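Local coordinates for putative 2,5-diketo-D-gluconic acid reductase B (Sinorhizobium meliloti, PDB 3UP8), which probably reduces methylglyoxal and 2,5-diketo-D-gluconate with NADPH, as a TIM-barrel member of the aldo/keto reductase family, at residues H227-A232 / N260-D265; L236-Q241 / A274-L279. All blocks are in the same frame, centred on the assembly; numbering follows the deposited sequence.

Contact 1. Residues H227-A232 / N260-D265; sequences HGKTAA and NFAIFD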
loop_
_atom_site.group_PDB
_atom_site.type_symbol
_atom_site.label_atom_id
_atom_site.label_comp_id
_atom_site.label_asym_id
_atom_site.label_seq_id
_atom_site.Cartn_x
_atom_site.Cartn_y
_atom_site.Cartn_z
ATOM N N HIS A 227 14.595 16.549 -14.530
ATOM C CA HIS A 227 14.345 17.012 -13.153
ATOM C C HIS A 227 15.501 16.732 -12.198
ATOM O O HIS A 227 15.418 17.041 -11.004
ATOM C CB HIS A 227 13.073 16.360 -12.590
ATOM C CG HIS A 227 11.824 16.735 -13.317
ATOM N ND1 HIS A 227 11.196 17.947 -13.137
ATOM C CD2 HIS A 227 11.073 16.050 -14.209
ATOM C CE1 HIS A 227 10.116 18.000 -13.895
ATOM N NE2 HIS A 227 10.021 16.863 -14.560
ATOM N N GLY A 228 16.570 16.138 -12.712
ATOM C CA GLY A 228 17.679 15.696 -11.868
ATOM C C GLY A 228 17.304 14.486 -11.028
ATOM O O GLY A 228 17.901 14.244 -9.978
ATOM N N LYS A 229 16.337 13.708 -11.514
ATOM C CA LYS A 229 15.789 12.564 -10.782
ATOM C C LYS A 229 15.993 11.243 -11.547
ATOM O O LYS A 229 16.199 11.250 -12.757
ATOM C CB LYS A 229 14.299 12.802 -10.481
ATOM C CG LYS A 229 13.988 13.991 -9.531
ATOM C CD LYS A 229 14.620 13.797 -8.149
ATOM C CE LYS A 229 14.203 14.872 -7.140
ATOM N NZ LYS A 229 14.660 14.492 -5.762
ATOM N N THR A 230 15.960 10.116 -10.838
ATOM C CA THR A 230 16.080 8.804 -11.483
ATOM C C THR A 230 14.751 8.390 -12.097
ATOM O O THR A 230 13.703 8.951 -11.763
ATOM C CB THR A 230 16.534 7.697 -10.497
ATOM O OG1 THR A 230 15.601 7.598 -9.407
ATOM C CG2 THR A 230 17.937 7.965 -9.961
ATOM N N ALA A 231 14.795 7.417 -13.005
ATOM C CA ALA A 231 13.580 6.808 -13.555
ATOM C C ALA A 231 12.639 6.302 -12.436
ATOM O O ALA A 231 11.423 6.408 -12.547
ATOM C CB ALA A 231 13.950 5.659 -14.509
ATOM N N ALA A 232 13.233 5.765 -11.373
ATOM C CA ALA A 232 12.500 5.237 -10.230
ATOM C C ALA A 232 11.700 6.327 -9.528
ATOM O O ALA A 232 10.516 6.135 -9.219
ATOM C CB ALA A 232 13.453 4.577 -9.267
ATOM N N ASN A 260 14.210 7.111 -2.913
ATOM C CA ASN A 260 12.754 6.923 -2.937
ATOM C C ASN A 260 11.995 7.972 -2.112
ATOM O O ASN A 260 10.892 8.387 -2.477
ATOM C CB ASN A 260 12.389 5.510 -2.471
ATOM C CG ASN A 260 12.697 4.444 -3.517
ATOM O OD1 ASN A 260 13.518 4.646 -4.413
ATOM N ND2 ASN A 260 12.031 3.300 -3.403
ATOM N N PHE A 261 12.611 8.407 -1.018
ATOM C CA PHE A 261 12.026 9.393 -0.110
ATOM C C PHE A 261 11.980 10.798 -0.717
ATOM O O PHE A 261 11.086 11.591 -0.403
ATOM C CB PHE A 261 12.825 9.408 1.190
ATOM C CG PHE A 261 12.158 10.139 2.315
ATOM C CD1 PHE A 261 11.082 9.573 2.990
ATOM C CD2 PHE A 261 12.625 11.388 2.719
ATOM C CE1 PHE A 261 10.467 10.247 4.051
ATOM C CE2 PHE A 261 12.022 12.066 3.771
ATOM C CZ PHE A 261 10.938 11.490 4.441
ATOM N N ALA A 262 12.943 11.088 -1.593
ATOM C CA ALA A 262 13.080 12.411 -2.209
ATOM C C ALA A 262 12.201 12.584 -3.453
ATOM O O ALA A 262 12.703 12.862 -4.549
ATOM C CB ALA A 262 14.540 12.675 -2.544
ATOM N N ILE A 263 10.889 12.426 -3.287
ATOM C CA ILE A 263 9.959 12.521 -4.415
ATOM C C ILE A 263 8.953 13.641 -4.232
ATOM O O ILE A 263 8.018 13.781 -5.022
ATOM C CB ILE A 263 9.212 11.179 -4.680
ATOM C CG1 ILE A 263 8.371 10.762 -3.457
ATOM C CG2 ILE A 263 10.211 10.091 -5.089
ATOM C CD1 ILE A 263 7.465 9.518 -3.668
ATOM N N PHE A 264 9.131 14.439 -3.188
ATOM C CA PHE A 264 8.248 15.582 -2.977
ATOM C C PHE A 264 8.972 16.890 -3.303
ATOM O O PHE A 264 8.417 17.976 -3.130
ATOM C CB PHE A 264 7.637 15.556 -1.565
ATOM C CG PHE A 264 6.880 14.286 -1.267
ATOM C CD1 PHE A 264 5.593 14.099 -1.762
ATOM C CD2 PHE A 264 7.472 13.261 -0.533
ATOM C CE1 PHE A 264 4.892 12.914 -1.520
ATOM C CE2 PHE A 264 6.779 12.069 -0.282
ATOM C CZ PHE A 264 5.486 11.897 -0.779
ATOM N N ASP A 265 10.207 16.744 -3.793
ATOM C CA ASP A 265 11.060 17.830 -4.303
ATOM C C ASP A 265 10.522 18.479 -5.566
ATOM O O ASP A 265 10.695 19.678 -5.783
ATOM C CB ASP A 265 12.427 17.264 -4.700
ATOM C CG ASP A 265 13.338 17.025 -3.530
ATOM O OD1 ASP A 265 12.862 16.986 -2.371
ATOM O OD2 ASP A 265 14.552 16.856 -3.782
#
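Lys229 and Asp265 meet in a small surface contact in which a single ammonium group serves two acceptors. NZ of Lys229 lies 3.1 Å from OD2 of Asp265, a hydrogen-bonded salt bridge. The ammonium comes down on the carboxylate from above its plane, 54° out of it, and the two side chains cross at about a right angle. The same nitrogen also donates to the backbone O of Ala262, at 2.8 Å, tilted 24° from the carbonyl plane. Ala262 is the centre of an inverse gamma turn, just past helix 254-261. The lysine chain bends at chi2 (-61°) and then runs extended, carrying its nitrogen across to both acceptors.

Apolar contact is slight: CE of Lys229 lies 3.9 Å from CB of Asp265.

Lys229 lies between a Schellman motif, with Gly228 at positive phi, and Thr230, the N-cap of helix 231-240, whose OG1 bonds Glu259. The link between the loop before helix 231-240 and the one after helix 254-261 is thus chiefly electrostatic. A carboxylate and a carbonyl oxygen around one nitrogen would be expected to stabilise its protonated form, although Asp265 is exposed and solvent probably weakens the salt bridge.

Contact 2. Residues L236-Q241 / A274-L279; sequences LRWLVQ and AAVREL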
loop_
_atom_site.group_PDB
_atom_site.type_symbol
_atom_site.label_atom_id
_atom_site.label_comp_id
_atom_site.label_asym_id
_atom_site.label_seq_id
_atom_site.Cartn_x
_atom_site.Cartn_y
_atom_site.Cartn_z
ATOM N N LEU A 236 7.561 6.745 -9.031
ATOM C CA LEU A 236 7.017 7.060 -7.703
ATOM C C LEU A 236 6.283 8.391 -7.687
ATOM O O LEU A 236 5.202 8.506 -7.118
ATOM C CB LEU A 236 8.129 7.093 -6.659
ATOM C CG LEU A 236 8.800 5.773 -6.277
ATOM C CD1 LEU A 236 10.087 6.041 -5.498
ATOM C CD2 LEU A 236 7.874 4.856 -5.485
ATOM N N ARG A 237 6.872 9.403 -8.315
ATOM C CA ARG A 237 6.226 10.702 -8.396
ATOM C C ARG A 237 4.940 10.638 -9.208
ATOM O O ARG A 237 3.950 11.248 -8.830
ATOM C CB ARG A 237 7.188 11.771 -8.946
ATOM C CG ARG A 237 6.584 13.167 -9.075
ATOM C CD ARG A 237 6.345 13.817 -7.699
ATOM N NE ARG A 237 5.230 14.762 -7.724
ATOM C CZ ARG A 237 4.839 15.497 -6.681
ATOM N NH1 ARG A 237 5.486 15.420 -5.519
ATOM N NH2 ARG A 237 3.807 16.329 -6.806
ATOM N N TRP A 238 4.943 9.885 -10.309
ATOM C CA TRP A 238 3.764 9.783 -11.165
ATOM C C TRP A 238 2.580 9.202 -10.380
ATOM O O TRP A 238 1.421 9.600 -10.580
ATOM C CB TRP A 238 4.063 8.907 -12.386
ATOM C CG TRP A 238 2.849 8.589 -13.214
ATOM C CD1 TRP A 238 2.190 9.443 -14.061
ATOM C CD2 TRP A 238 2.162 7.327 -13.303
ATOM N NE1 TRP A 238 1.120 8.798 -14.649
ATOM C CE2 TRP A 238 1.089 7.498 -14.209
ATOM C CE3 TRP A 238 2.348 6.071 -12.703
ATOM C CZ2 TRP A 238 0.203 6.453 -14.541
ATOM C CZ3 TRP A 238 1.456 5.025 -13.030
ATOM C CH2 TRP A 238 0.402 5.230 -13.939
ATOM N N LEU A 239 2.883 8.252 -9.496
ATOM C CA LEU A 239 1.864 7.684 -8.605
ATOM C C LEU A 239 1.377 8.700 -7.571
ATOM O O LEU A 239 0.187 8.987 -7.466
ATOM C CB LEU A 239 2.426 6.429 -7.917
ATOM C CG LEU A 239 2.734 5.277 -8.889
ATOM C CD1 LEU A 239 3.616 4.227 -8.230
ATOM C CD2 LEU A 239 1.446 4.647 -9.388
ATOM N N VAL A 240 2.328 9.273 -6.840
ATOM C CA VAL A 240 2.042 10.087 -5.672
ATOM C C VAL A 240 1.408 11.426 -6.071
ATOM O O VAL A 240 0.682 12.041 -5.286
ATOM C CB VAL A 240 3.328 10.198 -4.812
ATOM C CG1 VAL A 240 4.022 11.563 -4.948
ATOM C CG2 VAL A 240 3.046 9.816 -3.387
ATOM N N GLN A 241 1.651 11.841 -7.316
ATOM C CA GLN A 241 1.049 13.055 -7.874
ATOM C C GLN A 241 -0.412 12.850 -8.288
ATOM O O GLN A 241 -1.151 13.816 -8.468
ATOM C CB GLN A 241 1.878 13.557 -9.074
ATOM C CG GLN A 241 1.505 14.955 -9.581
ATOM C CD GLN A 241 2.595 15.557 -10.462
ATOM O OE1 GLN A 241 3.785 15.527 -10.122
ATOM N NE2 GLN A 241 2.193 16.112 -11.588
ATOM N N ALA A 274 0.706 12.517 -18.807
ATOM C CA ALA A 274 0.035 11.847 -19.926
ATOM C C ALA A 274 0.938 10.818 -20.615
ATOM O O ALA A 274 0.478 9.733 -20.968
ATOM C CB ALA A 274 -0.475 12.881 -20.952
ATOM N N ALA A 275 2.215 11.161 -20.785
ATOM C CA ALA A 275 3.199 10.292 -21.445
ATOM C C ALA A 275 3.488 9.024 -20.644
ATOM O O ALA A 275 3.595 7.928 -21.216
ATOM C CB ALA A 275 4.490 11.046 -21.696
ATOM N N VAL A 276 3.630 9.171 -19.327
ATOM C CA VAL A 276 3.835 8.002 -18.461
ATOM C C VAL A 276 2.602 7.104 -18.509
ATOM O O VAL A 276 2.728 5.880 -18.535
ATOM C CB VAL A 276 4.214 8.387 -17.022
ATOM C CG1 VAL A 276 4.277 7.153 -16.137
ATOM C CG2 VAL A 276 5.565 9.060 -17.011
ATOM N N ARG A 277 1.424 7.720 -18.567
ATOM C CA ARG A 277 0.154 7.002 -18.678
ATOM C C ARG A 277 0.074 6.123 -19.945
ATOM O O ARG A 277 -0.552 5.046 -19.928
ATOM C CB ARG A 277 -1.011 7.999 -18.621
ATOM C CG ARG A 277 -2.391 7.376 -18.398
ATOM C CD ARG A 277 -3.509 8.329 -18.833
ATOM N NE ARG A 277 -4.659 7.616 -19.415
ATOM C CZ ARG A 277 -4.736 7.172 -20.677
ATOM N NH1 ARG A 277 -3.727 7.344 -21.531
ATOM N NH2 ARG A 277 -5.828 6.534 -21.092
ATOM N N GLU A 278 0.719 6.578 -21.024
ATOM C CA GLU A 278 0.767 5.845 -22.306
ATOM C C GLU A 278 1.544 4.523 -22.263
ATOM O O GLU A 278 1.457 3.723 -23.197
ATOM C CB GLU A 278 1.374 6.712 -23.421
ATOM C CG GLU A 278 0.594 7.969 -23.784
ATOM C CD GLU A 278 -0.833 7.699 -24.263
ATOM O OE1 GLU A 278 -1.142 6.555 -24.690
ATOM O OE2 GLU A 278 -1.646 8.656 -24.218
ATOM N N LEU A 279 2.318 4.313 -21.201
ATOM C CA LEU A 279 3.118 3.100 -21.053
ATOM C C LEU A 279 2.315 1.841 -20.709
ATOM O O LEU A 279 2.874 0.750 -20.720
ATOM C CB LEU A 279 4.244 3.311 -20.028
ATOM C CG LEU A 279 5.324 4.336 -20.385
ATOM C CD1 LEU A 279 6.296 4.521 -19.219
ATOM C CD2 LEU A 279 6.061 3.937 -21.668
#
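Trp238 meets Val276 where helix 231-240 faces helix 270-277. Leu236, first in the segment 236-241, packs on Val247 of strand 245-249. Arg237 bonds within its own segment through NE, which donates to OE1 of Gln241 at 2.9 Å, in the plane of the amide carbonyl and on a lone pair, with an N-H...O angle of 166°. A weak second bond comes from NH2.

Trp238 carries the contact. Its CG is anti to the backbone N (chi1 172°), which sends the indole out toward helix 270-277. There CG1 of Val276 lies over one face in a CH-pi contact, 3.5 Å from the centroid of the five-membered ring and only 9° off the ring normal. CB of Val276 follows behind, 3.7 Å from CD1 of Trp238. The benzo side of the indole reaches the next residue, CZ2 of Trp238 lying 4.2 Å from CA of Arg277. In this (beta/alpha)8 barrel, helix 231-240 precedes the eighth strand, 245-249, and the indole joins it to the later helix 270-277. Val276 also packs on Leu220 and Ile223 of helix 218-227.

Further along, Leu239 and Val240 both touch Val247. Gln241 closes the segment with both ends of its amide in use, OE1 accepting from Arg237 and NE2 donating to the backbone O of Leu268, while its side chain rests on Met273.

From the N terminus, the chain reaches 227-232 first, at the turn leading into helix 231-240, and then 236-241 near that helix's other end. It continues through strand 245-249, the last of the barrel, and helix 254-261. At 260-265 contact 1 closes its loop, bringing the residues before helix 231-240 against those after helix 254-261. Helix 270-277 follows, and contact 2 closes at 274-279, tying helix 231-240 itself to helix 270-277. The segments alternate, so the two loops cross rather than nest. Their centres lie about 13 Å apart, and a probable hydrogen bond from Arg237 NH1 to Ile263 O joins them directly.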